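Local coordinates for protein protease Do-like 8, chloroplastic (Arabidopsis thaliana, PDB 4IC6) that probably acts as a serine protease of the HtrA (Deg) type in the chloroplast thylakoid, at residues 75-80 and 127-132; 156-161 and 168-173. The protein carries 1 engineered substitution. All blocks are in the same frame, centred on the assembly; numbering follows the deposited sequence.

Contact 1. Residues 75-80 and 127-132; sequences QGYIVT and LAVLKV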
loop_
_atom_site.group_PDB
_atom_site.type_symbol
_atom_site.label_atom_id
_atom_site.label_comp_id
_atom_site.label_asym_id
_atom_site.label_seq_id
_atom_site.Cartn_x
_atom_site.Cartn_y
_atom_site.Cartn_z
ATOM N N GLN A 75 12.275 44.094 -12.272
ATOM C CA GLN A 75 11.048 44.798 -11.912
ATOM C C GLN A 75 10.271 44.061 -10.832
ATOM O O GLN A 75 9.242 44.545 -10.369
ATOM C CB GLN A 75 10.165 45.013 -13.144
ATOM C CG GLN A 75 10.785 45.907 -14.203
ATOM C CD GLN A 75 10.121 45.743 -15.553
ATOM O OE1 GLN A 75 10.533 44.906 -16.364
ATOM N NE2 GLN A 75 9.079 46.533 -15.802
ATOM N N GLY A 76 10.762 42.894 -10.432
ATOM C CA GLY A 76 10.103 42.120 -9.395
ATOM C C GLY A 76 9.216 41.001 -9.922
ATOM O O GLY A 76 8.487 40.365 -9.156
ATOM N N TYR A 77 9.268 40.753 -11.227
ATOM C CA TYR A 77 8.529 39.620 -11.779
ATOM C C TYR A 77 9.155 38.305 -11.328
ATOM O O TYR A 77 10.360 38.110 -11.451
ATOM C CB TYR A 77 8.426 39.712 -13.303
ATOM C CG TYR A 77 7.481 40.809 -13.747
ATOM C CD1 TYR A 77 6.112 40.698 -13.536
ATOM C CD2 TYR A 77 7.958 41.965 -14.354
ATOM C CE1 TYR A 77 5.238 41.712 -13.925
ATOM C CE2 TYR A 77 7.094 42.982 -14.751
ATOM C CZ TYR A 77 5.734 42.848 -14.538
ATOM O OH TYR A 77 4.873 43.852 -14.929
ATOM N N ILE A 78 8.318 37.418 -10.798
ATOM C CA ILE A 78 8.755 36.143 -10.242
ATOM C C ILE A 78 8.117 35.021 -11.037
ATOM O O ILE A 78 6.915 35.052 -11.266
ATOM C CB ILE A 78 8.291 35.983 -8.776
ATOM C CG1 ILE A 78 8.797 37.140 -7.917
ATOM C CG2 ILE A 78 8.751 34.631 -8.220
ATOM C CD1 ILE A 78 10.295 37.349 -8.003
ATOM N N VAL A 79 8.910 34.033 -11.451
ATOM C CA VAL A 79 8.372 32.898 -12.198
ATOM C C VAL A 79 8.399 31.622 -11.357
ATOM O O VAL A 79 9.389 31.346 -10.665
ATOM C CB VAL A 79 9.148 32.665 -13.509
ATOM C CG1 VAL A 79 8.695 31.363 -14.203
ATOM C CG2 VAL A 79 8.973 33.843 -14.431
ATOM N N THR A 80 7.304 30.861 -11.398
ATOM C CA THR A 80 7.203 29.607 -10.642
ATOM C C THR A 80 6.251 28.640 -11.343
ATOM O O THR A 80 5.699 28.967 -12.396
ATOM C CB THR A 80 6.698 29.873 -9.202
ATOM O OG1 THR A 80 6.879 28.707 -8.383
ATOM C CG2 THR A 80 5.220 30.263 -9.221
ATOM N N LEU A 127 2.849 27.083 -15.293
ATOM C CA LEU A 127 3.642 28.261 -14.974
ATOM C C LEU A 127 2.775 29.359 -14.403
ATOM O O LEU A 127 1.622 29.528 -14.807
ATOM C CB LEU A 127 4.371 28.782 -16.213
ATOM C CG LEU A 127 5.428 27.817 -16.743
ATOM C CD1 LEU A 127 5.854 28.224 -18.152
ATOM C CD2 LEU A 127 6.614 27.785 -15.779
ATOM N N ALA A 128 3.340 30.098 -13.455
ATOM C CA ALA A 128 2.651 31.238 -12.846
ATOM C C ALA A 128 3.653 32.359 -12.696
ATOM O O ALA A 128 4.851 32.112 -12.544
ATOM C CB ALA A 128 2.079 30.861 -11.488
ATOM N N VAL A 129 3.164 33.594 -12.749
ATOM C CA VAL A 129 4.027 34.743 -12.579
ATOM C C VAL A 129 3.485 35.623 -11.454
ATOM O O VAL A 129 2.309 35.974 -11.452
ATOM C CB VAL A 129 4.127 35.550 -13.893
ATOM C CG1 VAL A 129 5.038 36.773 -13.712
ATOM C CG2 VAL A 129 4.655 34.662 -15.009
ATOM N N LEU A 130 4.345 35.940 -10.489
ATOM C CA LEU A 130 3.985 36.862 -9.415
ATOM C C LEU A 130 4.746 38.170 -9.598
ATOM O O LEU A 130 5.681 38.263 -10.404
ATOM C CB LEU A 130 4.288 36.275 -8.035
ATOM C CG LEU A 130 3.721 34.892 -7.704
ATOM C CD1 LEU A 130 4.014 34.563 -6.251
ATOM C CD2 LEU A 130 2.230 34.846 -7.955
ATOM N N LYS A 131 4.349 39.178 -8.844
ATOM C CA LYS A 131 5.011 40.467 -8.923
ATOM C C LYS A 131 5.286 40.932 -7.507
ATOM O O LYS A 131 4.377 40.985 -6.673
ATOM C CB LYS A 131 4.137 41.453 -9.690
ATOM C CG LYS A 131 4.582 42.891 -9.662
ATOM C CD LYS A 131 5.837 43.115 -10.492
ATOM C CE LYS A 131 6.162 44.621 -10.515
ATOM N NZ LYS A 131 5.763 45.261 -11.796
ATOM N N VAL A 132 6.552 41.251 -7.247
ATOM C CA VAL A 132 7.036 41.669 -5.933
ATOM C C VAL A 132 7.445 43.139 -5.995
ATOM O O VAL A 132 7.976 43.593 -7.003
ATOM C CB VAL A 132 8.252 40.782 -5.535
ATOM C CG1 VAL A 132 9.323 41.581 -4.855
ATOM C CG2 VAL A 132 7.809 39.595 -4.683
#

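Contact 2. Residues 156-161 and 168-173; sequences CLAIGN and TLTVGV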
loop_
_atom_site.group_PDB
_atom_site.type_symbol
_atom_site.label_atom_id
_atom_site.label_comp_id
_atom_site.label_asym_id
_atom_site.label_seq_id
_atom_site.Cartn_x
_atom_site.Cartn_y
_atom_site.Cartn_z
ATOM N N CYS A 156 23.533 19.223 -15.256
ATOM C CA CYS A 156 22.523 20.199 -14.825
ATOM C C CYS A 156 22.417 20.287 -13.303
ATOM O O CYS A 156 22.675 19.308 -12.591
ATOM C CB CYS A 156 21.156 19.905 -15.448
ATOM S SG CYS A 156 20.516 18.228 -15.278
ATOM N N LEU A 157 22.041 21.468 -12.811
ATOM C CA LEU A 157 21.858 21.669 -11.377
ATOM C C LEU A 157 20.449 22.159 -11.100
ATOM O O LEU A 157 19.979 23.111 -11.719
ATOM C CB LEU A 157 22.865 22.669 -10.779
ATOM C CG LEU A 157 24.123 23.200 -11.467
ATOM C CD1 LEU A 157 24.889 24.081 -10.466
ATOM C CD2 LEU A 157 25.034 22.114 -12.023
ATOM N N ALA A 158 19.777 21.503 -10.165
ATOM C CA ALA A 158 18.431 21.891 -9.775
ATOM C C ALA A 158 18.521 22.570 -8.405
ATOM O O ALA A 158 18.977 21.951 -7.431
ATOM C CB ALA A 158 17.529 20.649 -9.713
ATOM N N ILE A 159 18.125 23.839 -8.341
ATOM C CA ILE A 159 18.244 24.626 -7.117
ATOM C C ILE A 159 16.839 24.901 -6.581
ATOM O O ILE A 159 15.906 25.139 -7.347
ATOM C CB ILE A 159 19.025 25.947 -7.372
ATOM C CG1 ILE A 159 20.405 25.635 -7.960
ATOM C CG2 ILE A 159 19.143 26.786 -6.103
ATOM C CD1 ILE A 159 21.332 26.831 -8.100
ATOM N N GLY A 160 16.690 24.837 -5.261
ATOM C CA GLY A 160 15.443 25.193 -4.611
ATOM C C GLY A 160 15.648 26.122 -3.430
ATOM O O GLY A 160 16.743 26.239 -2.886
ATOM N N ASN A 161 14.581 26.802 -3.041
ATOM C CA ASN A 161 14.558 27.574 -1.807
ATOM C C ASN A 161 13.188 27.268 -1.234
ATOM O O ASN A 161 12.260 28.065 -1.362
ATOM C CB ASN A 161 14.735 29.056 -2.124
ATOM C CG ASN A 161 14.611 29.953 -0.900
ATOM O OD1 ASN A 161 14.409 29.489 0.233
ATOM N ND2 ASN A 161 14.739 31.259 -1.126
ATOM N N THR A 168 18.712 24.525 -1.579
ATOM C CA THR A 168 19.002 23.111 -1.809
ATOM C C THR A 168 19.616 22.934 -3.170
ATOM O O THR A 168 19.396 23.749 -4.055
ATOM C CB THR A 168 17.718 22.259 -1.793
ATOM O OG1 THR A 168 16.853 22.687 -2.855
ATOM C CG2 THR A 168 16.973 22.434 -0.479
ATOM N N LEU A 169 20.347 21.843 -3.365
ATOM C CA LEU A 169 20.899 21.568 -4.689
ATOM C C LEU A 169 20.819 20.087 -4.962
ATOM O O LEU A 169 21.063 19.278 -4.068
ATOM C CB LEU A 169 22.368 21.967 -4.724
ATOM C CG LEU A 169 23.158 21.571 -5.974
ATOM C CD1 LEU A 169 22.611 22.332 -7.162
ATOM C CD2 LEU A 169 24.625 21.891 -5.770
ATOM N N THR A 170 20.491 19.738 -6.199
ATOM C CA THR A 170 20.724 18.386 -6.689
ATOM C C THR A 170 21.418 18.487 -8.033
ATOM O O THR A 170 21.319 19.508 -8.710
ATOM C CB THR A 170 19.420 17.544 -6.786
ATOM O OG1 THR A 170 18.551 18.094 -7.786
ATOM C CG2 THR A 170 18.700 17.511 -5.441
ATOM N N VAL A 171 22.131 17.440 -8.424
ATOM C CA VAL A 171 22.936 17.516 -9.630
ATOM C C VAL A 171 22.868 16.194 -10.366
ATOM O O VAL A 171 23.002 15.137 -9.760
ATOM C CB VAL A 171 24.421 17.796 -9.290
ATOM C CG1 VAL A 171 25.300 17.674 -10.529
ATOM C CG2 VAL A 171 24.593 19.182 -8.655
ATOM N N GLY A 172 22.653 16.261 -11.673
ATOM C CA GLY A 172 22.755 15.093 -12.521
ATOM C C GLY A 172 23.014 15.520 -13.949
ATOM O O GLY A 172 23.668 16.539 -14.209
ATOM N N VAL A 173 22.521 14.730 -14.886
ATOM C CA VAL A 173 22.666 15.073 -16.289
ATOM C C VAL A 173 21.319 15.252 -16.947
ATOM O O VAL A 173 20.298 14.787 -16.439
ATOM C CB VAL A 173 23.416 13.974 -17.070
ATOM C CG1 VAL A 173 24.818 13.802 -16.500
ATOM C CG2 VAL A 173 22.627 12.662 -16.995
HETATM O O HOH W 1 17.639 21.157 -5.138
#

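Contact 1. Residues 75-80 and 127-132
K131 lays its side chain obliquely over the ring of Y77. Its CB and CG lead out on the face shared with Y77, with CG anti to the backbone N (chi1 170°). A bend at chi2 then turns the chain over the ring. K131 CD sits above one ring face, 3.9 Å from the Y77 centroid, in a CH-pi contact displaced toward the rim near Y77 CE1. K131 CE touches Q75 O at 3.1 Å. At the tip, K131 NZ is 4.2 Å from the Y77 centroid and 34° off the ring normal, an off-centre cation-pi contact toward the hydroxyl end, with NZ 3.5 Å from Y77 OH. Strands 77-80 and 127-131 are antiparallel neighbours in the first of the two six-stranded barrels of a chymotrypsin-like protease. Five backbone hydrogen bonds join them, from V132 N to G76 O through to A128 N to T80 O. Y77, V79, L127 and V129 pack on helix 238-251. The opposite face carries I78, T80, A128 and L130. There I78 CB meets L130 CB at 4.1 Å, and T80 CG2 meets A128 CB at 3.9 Å. T80 OG1 hydrogen-bonds S68 O. L127 follows D126, a predicted member of the charge relay.

Contact 2. Residues 156-161 and 168-173
The flat groups where A158 and T170 meet are peptides, not rings. T170 N lies in the plane of the A158 carbonyl and hydrogen-bonds A158 O at 3.0 Å. A water also donates to A158 O at 2.8 Å, so two bonds grip this oxygen. The same water donates to T168 OG1 at 2.9 Å and bridges the strands. On the face of A158, T168 and T170, T168 OG1 lies between the backbone N and carbonyl carbon (chi1 62°), close over the backbone of G160, and is hydrogen-bonded to G202 O. T170 OG1 has the same rotation. It touches A158 CB at 3.4 Å and hydrogen-bonds A198 O. On the face of L157, I159, L169 and V171, L169 CD1 is wedged in: it meets L157 CB at 3.6 Å and I159 CG1 at 4.1 Å. Six backbone hydrogen bonds pair the strands as an antiparallel beta hairpin, which opens the second barrel of the protease fold. C156 SG rests against V173 C at 3.5 Å. Strand 207-210 pairs with strand 155-160 through L157 and I159. Helix 26-39 packs on L157, I159 and L169. Strand 168-176 faces a second subunit, where V171 N hydrogen-bonds D196 OD2 of that neighbour.

Overall arrangement
Contacts 1 and 2 are both largely buried and sit in different barrels of the protease domain, with centres about 21 Å apart and nearest atoms about 9 Å apart. They share no strand. Contact 1 joins strands distant in sequence, while contact 2 is a local hairpin. Contact 1 reaches the surface at one end, where its lysine-tyrosine pair is partly exposed, and no other chain touches it. Contact 2 has threonines and a bridging water on one face, leucine and isoleucine packing on the other, and an edge in the subunit interface. A different helix packs on each. S68 reaches both places: its side chain hydrogen-bonds N161 N at the end of 156-161.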